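Local coordinates for protein beta-galactosidase (Geobacillus stearothermophilus, PDB 4OIF) that probably hydrolyses terminal non-reducing beta-D-galactose residues from beta-D-galactosides, as a zinc-binding trimeric member of glycoside hydrolase family 42, at residues L309-Q315 with D457-H463; L416-N422 with Y438-L442. All coordinates share one frame. Residue numbers count along the deposited sequence, not the author numbering.

Contact 1: residues L309-Q315 with D457-H463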
ATOM      1  N   LEU A 309     -11.594 -15.785  26.944  1.00 11.83           N
ATOM      2  CA  LEU A 309     -12.443 -14.624  26.797  1.00  9.16           C
ATOM      3  C   LEU A 309     -13.896 -15.043  26.529  1.00 12.98           C
ATOM      4  O   LEU A 309     -14.817 -14.626  27.244  1.00 15.78           O
ATOM      5  CB  LEU A 309     -11.913 -13.717  25.676  1.00 10.14           C
ATOM      6  CG  LEU A 309     -12.800 -12.526  25.295  1.00 16.40           C
ATOM      7  CD1 LEU A 309     -13.032 -11.579  26.471  1.00  8.23           C
ATOM      8  CD2 LEU A 309     -12.206 -11.789  24.119  1.00 11.23           C
ATOM      9  N   TYR A 310     -14.097 -15.889  25.525  1.00 14.96           N
ATOM     10  CA  TYR A 310     -15.451 -16.217  25.078  1.00 14.99           C
ATOM     11  C   TYR A 310     -16.196 -17.166  26.021  1.00 11.56           C
ATOM     12  O   TYR A 310     -17.424 -17.130  26.112  1.00  6.19           O
ATOM     13  CB  TYR A 310     -15.406 -16.793  23.662  1.00 10.70           C
ATOM     14  CG  TYR A 310     -15.114 -15.733  22.620  1.00 17.64           C
ATOM     15  CD1 TYR A 310     -15.281 -14.383  22.922  1.00 16.41           C
ATOM     16  CD2 TYR A 310     -14.681 -16.074  21.342  1.00 12.33           C
ATOM     17  CE1 TYR A 310     -15.023 -13.401  21.991  1.00 14.06           C
ATOM     18  CE2 TYR A 310     -14.421 -15.093  20.396  1.00 15.61           C
ATOM     19  CZ  TYR A 310     -14.587 -13.755  20.734  1.00 16.82           C
ATOM     20  OH  TYR A 310     -14.326 -12.757  19.821  1.00 13.12           O
ATOM     21  N   ARG A 311     -15.458 -18.005  26.732  1.00  8.53           N
ATOM     22  CA  ARG A 311     -16.065 -18.791  27.791  1.00 11.87           C
ATOM     23  C   ARG A 311     -16.559 -17.829  28.854  1.00 10.36           C
ATOM     24  O   ARG A 311     -17.717 -17.882  29.260  1.00 13.22           O
ATOM     25  CB  ARG A 311     -15.079 -19.797  28.393  1.00  9.34           C
ATOM     26  CG  ARG A 311     -15.710 -20.768  29.406  1.00  6.30           C
ATOM     27  CD  ARG A 311     -14.654 -21.384  30.292  1.00  7.13           C
ATOM     28  NE  ARG A 311     -13.886 -20.341  30.961  1.00 12.95           N
ATOM     29  CZ  ARG A 311     -12.629 -20.023  30.676  1.00  9.88           C
ATOM     30  NH1 ARG A 311     -11.970 -20.681  29.726  1.00  8.18           N
ATOM     31  NH2 ARG A 311     -12.039 -19.040  31.344  1.00  7.32           N
ATOM     32  N   SER A 312     -15.688 -16.915  29.267  1.00 10.69           N
ATOM     33  CA  SER A 312     -16.023 -16.039  30.381  1.00 12.19           C
ATOM     34  C   SER A 312     -17.197 -15.080  30.135  1.00 17.16           C
ATOM     35  O   SER A 312     -17.799 -14.613  31.094  1.00 21.95           O
ATOM     36  CB  SER A 312     -14.788 -15.240  30.798  1.00 10.78           C
ATOM     37  OG  SER A 312     -13.774 -16.105  31.283  1.00 12.40           O
ATOM     38  N   LEU A 313     -17.526 -14.782  28.877  1.00 20.65           N
ATOM     39  CA  LEU A 313     -18.644 -13.867  28.579  1.00 14.28           C
ATOM     40  C   LEU A 313     -19.940 -14.206  29.308  1.00 17.82           C
ATOM     41  O   LEU A 313     -20.646 -13.321  29.802  1.00 15.00           O
ATOM     42  CB  LEU A 313     -18.921 -13.830  27.085  1.00  5.72           C
ATOM     43  CG  LEU A 313     -17.883 -12.986  26.359  1.00 18.26           C
ATOM     44  CD1 LEU A 313     -18.035 -13.130  24.861  1.00 11.67           C
ATOM     45  CD2 LEU A 313     -17.998 -11.521  26.801  1.00 10.95           C
ATOM     46  N   LYS A 314     -20.256 -15.491  29.375  1.00 17.44           N
ATOM     47  CA  LYS A 314     -21.467 -15.910  30.052  1.00 17.65           C
ATOM     48  C   LYS A 314     -21.169 -16.954  31.122  1.00 16.28           C
ATOM     49  O   LYS A 314     -22.083 -17.610  31.623  1.00 23.67           O
ATOM     50  CB  LYS A 314     -22.483 -16.441  29.043  1.00 17.94           C
ATOM     51  CG  LYS A 314     -22.931 -15.402  28.024  1.00 17.14           C
ATOM     52  CD  LYS A 314     -24.011 -15.953  27.098  1.00 24.49           C
ATOM     53  CE  LYS A 314     -25.334 -16.125  27.834  1.00 17.29           C
ATOM     54  NZ  LYS A 314     -26.017 -14.814  27.977  1.00 19.33           N
ATOM     55  N   GLN A 315     -19.887 -17.090  31.457  1.00 22.40           N
ATOM     56  CA  GLN A 315     -19.435 -17.906  32.584  1.00 23.07           C
ATOM     57  C   GLN A 315     -20.089 -19.289  32.573  1.00 25.59           C
ATOM     58  O   GLN A 315     -20.626 -19.758  33.585  1.00 25.91           O
ATOM     59  CB  GLN A 315     -19.711 -17.172  33.903  1.00 17.48           C
ATOM     60  CG  GLN A 315     -18.797 -15.965  34.154  1.00 35.47           C
ATOM     61  CD  GLN A 315     -17.409 -16.354  34.685  1.00 33.73           C
ATOM     62  OE1 GLN A 315     -17.187 -16.437  35.898  1.00 41.82           O
ATOM     63  NE2 GLN A 315     -16.477 -16.592  33.774  1.00 26.25           N
ATOM     64  N   ASP A 457      -9.807 -16.356  33.678  1.00  8.88           N
ATOM     65  CA  ASP A 457     -10.948 -15.780  32.993  1.00  9.05           C
ATOM     66  C   ASP A 457     -10.493 -14.486  32.331  1.00 12.55           C
ATOM     67  O   ASP A 457      -9.830 -13.662  32.969  1.00 11.31           O
ATOM     68  CB  ASP A 457     -12.095 -15.487  33.966  1.00 11.29           C
ATOM     69  CG  ASP A 457     -12.927 -16.715  34.298  1.00 11.60           C
ATOM     70  OD1 ASP A 457     -12.578 -17.838  33.877  1.00 13.83           O
ATOM     71  OD2 ASP A 457     -13.938 -16.548  34.999  1.00 16.10           O
ATOM     72  N   VAL A 458     -10.832 -14.294  31.062  1.00 11.46           N
ATOM     73  CA  VAL A 458     -10.646 -12.978  30.452  1.00 10.82           C
ATOM     74  C   VAL A 458     -12.002 -12.302  30.424  1.00  8.29           C
ATOM     75  O   VAL A 458     -12.869 -12.674  29.649  1.00 12.60           O
ATOM     76  CB  VAL A 458     -10.047 -13.063  29.040  1.00 14.60           C
ATOM     77  CG1 VAL A 458      -9.912 -11.673  28.431  1.00  8.76           C
ATOM     78  CG2 VAL A 458      -8.689 -13.749  29.090  1.00  8.08           C
ATOM     79  N   ILE A 459     -12.175 -11.317  31.298  1.00 13.52           N
ATOM     80  CA  ILE A 459     -13.478 -10.716  31.568  1.00 12.27           C
ATOM     81  C   ILE A 459     -13.647  -9.319  30.993  1.00 11.20           C
ATOM     82  O   ILE A 459     -12.712  -8.729  30.455  1.00  9.90           O
ATOM     83  CB  ILE A 459     -13.741 -10.616  33.079  1.00 11.22           C
ATOM     84  CG1 ILE A 459     -12.744  -9.635  33.711  1.00  5.54           C
ATOM     85  CG2 ILE A 459     -13.704 -12.017  33.731  1.00  8.18           C
ATOM     86  CD1 ILE A 459     -12.949  -9.415  35.175  1.00  5.59           C
ATOM     87  N   THR A 460     -14.864  -8.808  31.128  1.00 10.24           N
ATOM     88  CA  THR A 460     -15.207  -7.455  30.738  1.00  9.41           C
ATOM     89  C   THR A 460     -15.687  -6.713  31.972  1.00 14.29           C
ATOM     90  O   THR A 460     -15.854  -7.322  33.025  1.00 16.08           O
ATOM     91  CB  THR A 460     -16.291  -7.436  29.667  1.00 11.52           C
ATOM     92  OG1 THR A 460     -17.535  -7.862  30.238  1.00 12.42           O
ATOM     93  CG2 THR A 460     -15.914  -8.363  28.542  1.00 10.44           C
ATOM     94  N   LYS A 461     -15.911  -5.405  31.852  1.00  9.61           N
ATOM     95  CA  LYS A 461     -16.388  -4.619  32.987  1.00 11.49           C
ATOM     96  C   LYS A 461     -17.807  -5.030  33.380  1.00 21.78           C
ATOM     97  O   LYS A 461     -18.278  -4.670  34.447  1.00 21.16           O
ATOM     98  CB  LYS A 461     -16.329  -3.124  32.676  1.00 15.08           C
ATOM     99  CG  LYS A 461     -17.201  -2.675  31.522  1.00  4.97           C
ATOM    100  CD  LYS A 461     -16.938  -1.216  31.214  1.00 10.65           C
ATOM    101  CE  LYS A 461     -17.930  -0.662  30.212  1.00  7.55           C
ATOM    102  NZ  LYS A 461     -17.714  -1.266  28.880  1.00 10.18           N
ATOM    103  N   GLU A 462     -18.468  -5.807  32.522  1.00 17.14           N
ATOM    104  CA  GLU A 462     -19.771  -6.400  32.829  1.00 28.90           C
ATOM    105  C   GLU A 462     -19.687  -7.594  33.799  1.00 28.65           C
ATOM    106  O   GLU A 462     -20.645  -8.355  33.926  1.00 34.52           O
ATOM    107  CB  GLU A 462     -20.468  -6.872  31.537  1.00 32.23           C
ATOM    108  CG  GLU A 462     -20.474  -5.877  30.383  1.00 26.44           C
ATOM    109  CD  GLU A 462     -21.303  -4.638  30.673  1.00 43.63           C
ATOM    110  OE1 GLU A 462     -22.363  -4.752  31.340  1.00 28.08           O
ATOM    111  OE2 GLU A 462     -20.884  -3.544  30.230  1.00 37.35           O
ATOM    112  N   HIS A 463     -18.548  -7.777  34.458  1.00 19.50           N
ATOM    113  CA  HIS A 463     -18.337  -8.935  35.330  1.00 14.89           C
ATOM    114  C   HIS A 463     -18.132  -8.546  36.777  1.00 23.94           C
ATOM    115  O   HIS A 463     -17.706  -7.436  37.092  1.00 21.87           O
ATOM    116  CB  HIS A 463     -17.117  -9.754  34.889  1.00 24.14           C
ATOM    117  CG  HIS A 463     -17.387 -10.694  33.762  1.00 17.64           C
ATOM    118  ND1 HIS A 463     -17.551 -10.270  32.460  1.00 34.24           N
ATOM    119  CD2 HIS A 463     -17.511 -12.041  33.737  1.00 16.77           C
ATOM    120  CE1 HIS A 463     -17.774 -11.314  31.682  1.00 29.07           C
ATOM    121  NE2 HIS A 463     -17.756 -12.401  32.432  1.00 36.01           N
TER
HETATM  122  O   HOH W   1     -15.012 -19.170  33.513  1.00 10.74           O
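Asp457, on the edge strand 456-459 of its sheet, receives two side chains from the 309-315 segment. Asp457 OD1 forms a salt bridge with Arg311 NH2 at 2.9 Å, and Asp457 OD2 accepts a hydrogen bond from Gln315 NE2 at 2.8 Å. Water 1 adds an indirect path, accepting from Arg311 NE (3.0 Å) and donating to Asp457 OD1 (2.8 Å). The guanidinium is shared, since NH1 also pairs with Asp308. At Val458 the backbones come closest, with Leu309 CA 4.4 Å from Val458 CA; Leu309 CD1 lies 3.7 Å from Val458 CG1, and Leu309 CA makes a CA-H...O contact of 3.5 Å with Val458 O. Helix 296-312 belongs to the TIM-barrel catalytic domain and strand 456-459 to the trimerisation domain, so this buried surface joins the two domains within one chain. Ile459 points away from the helix. Beyond it, Thr460 CG2 meets Leu313 CD2 at 4.2 Å, while Thr460 OG1 accepts from Glu462 N (3.2 Å) in an ST turn, within a type I beta turn that runs to His463. That turn brings the edge of the imidazole to Ser312, where His463 NE2 donates a short 2.6 Å hydrogen bond to Ser312 O.

Contact 2: residues L416-N422 with Y438-L442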
ATOM      1  N   LEU A 416      -8.839  -8.127  32.532  1.00  6.97           N
ATOM      2  CA  LEU A 416      -9.915  -7.263  32.093  1.00  8.66           C
ATOM      3  C   LEU A 416      -9.638  -6.724  30.686  1.00 13.50           C
ATOM      4  O   LEU A 416      -8.583  -6.151  30.416  1.00  7.20           O
ATOM      5  CB  LEU A 416     -10.113  -6.122  33.095  1.00  5.13           C
ATOM      6  CG  LEU A 416     -11.115  -5.010  32.785  1.00  6.35           C
ATOM      7  CD1 LEU A 416     -12.503  -5.551  32.643  1.00  7.31           C
ATOM      8  CD2 LEU A 416     -11.063  -3.943  33.880  1.00 10.34           C
ATOM      9  N   TYR A 417     -10.598  -6.956  29.798  1.00 11.08           N
ATOM     10  CA  TYR A 417     -10.565  -6.482  28.429  1.00  6.25           C
ATOM     11  C   TYR A 417     -11.798  -5.610  28.178  1.00 12.97           C
ATOM     12  O   TYR A 417     -12.866  -5.879  28.721  1.00  5.81           O
ATOM     13  CB  TYR A 417     -10.535  -7.660  27.463  1.00 12.80           C
ATOM     14  CG  TYR A 417     -10.696  -7.276  26.013  1.00 15.18           C
ATOM     15  CD1 TYR A 417      -9.650  -6.687  25.319  1.00 14.58           C
ATOM     16  CD2 TYR A 417     -11.888  -7.518  25.331  1.00 16.31           C
ATOM     17  CE1 TYR A 417      -9.775  -6.346  23.984  1.00 18.35           C
ATOM     18  CE2 TYR A 417     -12.028  -7.171  23.993  1.00 14.23           C
ATOM     19  CZ  TYR A 417     -10.958  -6.584  23.324  1.00 18.77           C
ATOM     20  OH  TYR A 417     -11.051  -6.217  21.997  1.00 16.06           O
ATOM     21  N   ASP A 418     -11.649  -4.566  27.366  1.00 12.14           N
ATOM     22  CA  ASP A 418     -12.767  -3.678  27.056  1.00 12.26           C
ATOM     23  C   ASP A 418     -12.750  -3.279  25.571  1.00 11.94           C
ATOM     24  O   ASP A 418     -11.766  -2.710  25.071  1.00 10.68           O
ATOM     25  CB  ASP A 418     -12.722  -2.444  27.961  1.00 11.57           C
ATOM     26  CG  ASP A 418     -13.977  -1.602  27.872  1.00  8.87           C
ATOM     27  OD1 ASP A 418     -14.986  -1.971  28.492  1.00 15.28           O
ATOM     28  OD2 ASP A 418     -13.953  -0.556  27.198  1.00 15.15           O
ATOM     29  N   TRP A 419     -13.842  -3.601  24.877  1.00 14.24           N
ATOM     30  CA  TRP A 419     -13.997  -3.337  23.442  1.00 13.75           C
ATOM     31  C   TRP A 419     -13.964  -1.849  23.137  1.00 11.33           C
ATOM     32  O   TRP A 419     -13.311  -1.408  22.188  1.00 16.42           O
ATOM     33  CB  TRP A 419     -15.311  -3.942  22.916  1.00 11.58           C
ATOM     34  CG  TRP A 419     -15.180  -5.322  22.273  1.00 18.72           C
ATOM     35  CD1 TRP A 419     -14.960  -5.590  20.948  1.00  9.49           C
ATOM     36  CD2 TRP A 419     -15.287  -6.602  22.925  1.00 17.32           C
ATOM     37  NE1 TRP A 419     -14.914  -6.946  20.740  1.00 14.81           N
ATOM     38  CE2 TRP A 419     -15.117  -7.592  21.931  1.00 18.15           C
ATOM     39  CE3 TRP A 419     -15.519  -7.005  24.249  1.00 13.17           C
ATOM     40  CZ2 TRP A 419     -15.155  -8.966  22.222  1.00 14.89           C
ATOM     41  CZ3 TRP A 419     -15.561  -8.372  24.538  1.00 14.63           C
ATOM     42  CH2 TRP A 419     -15.381  -9.334  23.527  1.00 10.59           C
ATOM     43  N   GLU A 420     -14.683  -1.073  23.935  1.00  9.24           N
ATOM     44  CA  GLU A 420     -14.735   0.355  23.703  1.00 11.27           C
ATOM     45  C   GLU A 420     -13.347   0.966  23.922  1.00  9.66           C
ATOM     46  O   GLU A 420     -12.927   1.840  23.172  1.00  7.05           O
ATOM     47  CB  GLU A 420     -15.810   1.001  24.586  1.00 11.23           C
ATOM     48  CG  GLU A 420     -17.234   0.695  24.082  1.00 12.30           C
ATOM     49  CD  GLU A 420     -18.363   1.228  24.973  1.00 20.85           C
ATOM     50  OE1 GLU A 420     -18.116   1.659  26.120  1.00 13.09           O
ATOM     51  OE2 GLU A 420     -19.518   1.211  24.507  1.00 16.73           O
ATOM     52  N   ASN A 421     -12.626   0.478  24.924  1.00  8.56           N
ATOM     53  CA  ASN A 421     -11.240   0.878  25.139  1.00 10.52           C
ATOM     54  C   ASN A 421     -10.349   0.556  23.937  1.00  8.83           C
ATOM     55  O   ASN A 421      -9.519   1.367  23.534  1.00 10.60           O
ATOM     56  CB  ASN A 421     -10.682   0.207  26.397  1.00  9.68           C
ATOM     57  CG  ASN A 421      -9.241   0.587  26.666  1.00  8.55           C
ATOM     58  OD1 ASN A 421      -8.918   1.763  26.835  1.00  9.95           O
ATOM     59  ND2 ASN A 421      -8.369  -0.411  26.732  1.00  9.50           N
ATOM     60  N   ASN A 422     -10.523  -0.630  23.371  1.00  7.73           N
ATOM     61  CA  ASN A 422      -9.818  -1.005  22.156  1.00  8.51           C
ATOM     62  C   ASN A 422     -10.096  -0.003  21.020  1.00  5.22           C
ATOM     63  O   ASN A 422      -9.172   0.531  20.396  1.00  8.02           O
ATOM     64  CB  ASN A 422     -10.224  -2.427  21.746  1.00  6.74           C
ATOM     65  CG  ASN A 422      -9.144  -3.144  20.957  1.00  8.12           C
ATOM     66  OD1 ASN A 422      -8.260  -2.518  20.381  1.00 14.03           O
ATOM     67  ND2 ASN A 422      -9.223  -4.465  20.915  1.00  9.31           N
ATOM     68  N   TYR A 438      -2.951  -3.425  21.965  1.00 12.42           N
ATOM     69  CA  TYR A 438      -3.676  -3.626  23.220  1.00 13.11           C
ATOM     70  C   TYR A 438      -3.990  -5.114  23.504  1.00  8.31           C
ATOM     71  O   TYR A 438      -3.534  -5.660  24.530  1.00 10.36           O
ATOM     72  CB  TYR A 438      -4.951  -2.748  23.205  1.00 14.61           C
ATOM     73  CG  TYR A 438      -5.964  -3.001  24.312  1.00 16.55           C
ATOM     74  CD1 TYR A 438      -5.616  -2.845  25.651  1.00 11.35           C
ATOM     75  CD2 TYR A 438      -7.269  -3.367  24.015  1.00  9.92           C
ATOM     76  CE1 TYR A 438      -6.529  -3.065  26.655  1.00  6.61           C
ATOM     77  CE2 TYR A 438      -8.191  -3.587  25.017  1.00  9.99           C
ATOM     78  CZ  TYR A 438      -7.814  -3.436  26.337  1.00 10.38           C
ATOM     79  OH  TYR A 438      -8.718  -3.653  27.352  1.00  5.87           O
ATOM     80  N   PRO A 439      -4.736  -5.785  22.600  1.00 11.99           N
ATOM     81  CA  PRO A 439      -5.045  -7.193  22.871  1.00 13.37           C
ATOM     82  C   PRO A 439      -3.793  -8.067  23.002  1.00 10.96           C
ATOM     83  O   PRO A 439      -3.718  -8.917  23.913  1.00 15.45           O
ATOM     84  CB  PRO A 439      -5.880  -7.607  21.652  1.00 14.09           C
ATOM     85  CG  PRO A 439      -5.528  -6.630  20.597  1.00 14.50           C
ATOM     86  CD  PRO A 439      -5.309  -5.352  21.312  1.00  9.70           C
ATOM     87  N   GLN A 440      -2.823  -7.844  22.123  1.00  5.73           N
ATOM     88  CA  GLN A 440      -1.538  -8.534  22.203  1.00  6.74           C
ATOM     89  C   GLN A 440      -0.890  -8.362  23.577  1.00 14.51           C
ATOM     90  O   GLN A 440      -0.376  -9.326  24.165  1.00 13.49           O
ATOM     91  CB  GLN A 440      -0.588  -8.033  21.112  1.00 15.95           C
ATOM     92  CG  GLN A 440      -1.023  -8.372  19.681  1.00 19.47           C
ATOM     93  CD  GLN A 440      -1.846  -7.271  19.023  1.00 20.13           C
ATOM     94  OE1 GLN A 440      -2.407  -6.401  19.695  1.00 17.71           O
ATOM     95  NE2 GLN A 440      -1.909  -7.299  17.698  1.00 20.20           N
ATOM     96  N   THR A 441      -0.921  -7.133  24.083  1.00  9.79           N
ATOM     97  CA  THR A 441      -0.365  -6.808  25.394  1.00 13.23           C
ATOM     98  C   THR A 441      -1.053  -7.645  26.472  1.00 13.04           C
ATOM     99  O   THR A 441      -0.397  -8.289  27.333  1.00 10.99           O
ATOM    100  CB  THR A 441      -0.516  -5.291  25.704  1.00 11.57           C
ATOM    101  OG1 THR A 441       0.206  -4.531  24.727  1.00  9.13           O
ATOM    102  CG2 THR A 441       0.019  -4.948  27.086  1.00  6.90           C
ATOM    103  N   LEU A 442      -2.382  -7.657  26.415  1.00 11.04           N
ATOM    104  CA  LEU A 442      -3.111  -8.546  27.315  1.00  9.48           C
ATOM    105  C   LEU A 442      -2.570  -9.983  27.240  1.00 15.18           C
ATOM    106  O   LEU A 442      -2.292 -10.596  28.278  1.00 10.60           O
ATOM    107  CB  LEU A 442      -4.592  -8.532  27.011  1.00  8.99           C
ATOM    108  CG  LEU A 442      -5.353  -7.473  27.788  1.00 11.20           C
ATOM    109  CD1 LEU A 442      -4.868  -6.082  27.418  1.00  4.90           C
ATOM    110  CD2 LEU A 442      -6.832  -7.633  27.496  1.00  8.87           C
TER
HETATM  111  O   HOH W   2      -7.541  -3.634  29.771  1.00  7.06           O
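This is a buried packing contact inside the trimerisation domain, where the connection from strand 413-416 into helix 419-427 meets the first turn of helix 438-451. Helix 438-451 then leads to strand 456-459, which pairs in parallel beside 413-416, so the contact lies within a beta-alpha-beta crossover. Tyr438 supplies most of the surface on its side. Its ring meets that of Tyr417 rim to rim, with centroids 5.5 Å apart and planes at 18°, while Leu442 CD2 packs at 3.7 Å against Tyr417 CD1. Asn421 ND2 lies over one face of the Tyr438 ring, 3.1 Å from CZ; its amide is held by Leu478 and Met475. Asp418 is the N-cap of helix 419-427, its OD2 accepting from Asn421 N at 2.8 Å. Asn422 ND2 donates to Tyr417 OH at 2.8 Å. The Tyr438 hydroxyl reaches the strand end: Tyr438 OH accepts from Asp418 N at 3.1 Å and donates to water 2 (2.7 Å); that water donates to Leu416 O (2.8 Å).

In the fold
Contact 2 is nested along the chain inside the loop closed by contact 1, and their centres are 13 Å apart. Strand 456-459, the partner of the barrel helix in contact 1, follows directly from helix 438-451 of contact 2. The two contacts also touch: Ile459 O lies 2.8 Å from Tyr417 N, a probable hydrogen bond that continues the strand pairing, and Lys461 NZ forms a 2.8 Å salt bridge with Asp418 OD1. Leu416 CD1 packs 3.5 Å from Thr460 C. Trp419, at the start of the helix in contact 2, touches both Leu309 and Thr460 of contact 1. Both contacts lie away from the zinc site and the predicted catalytic glutamates.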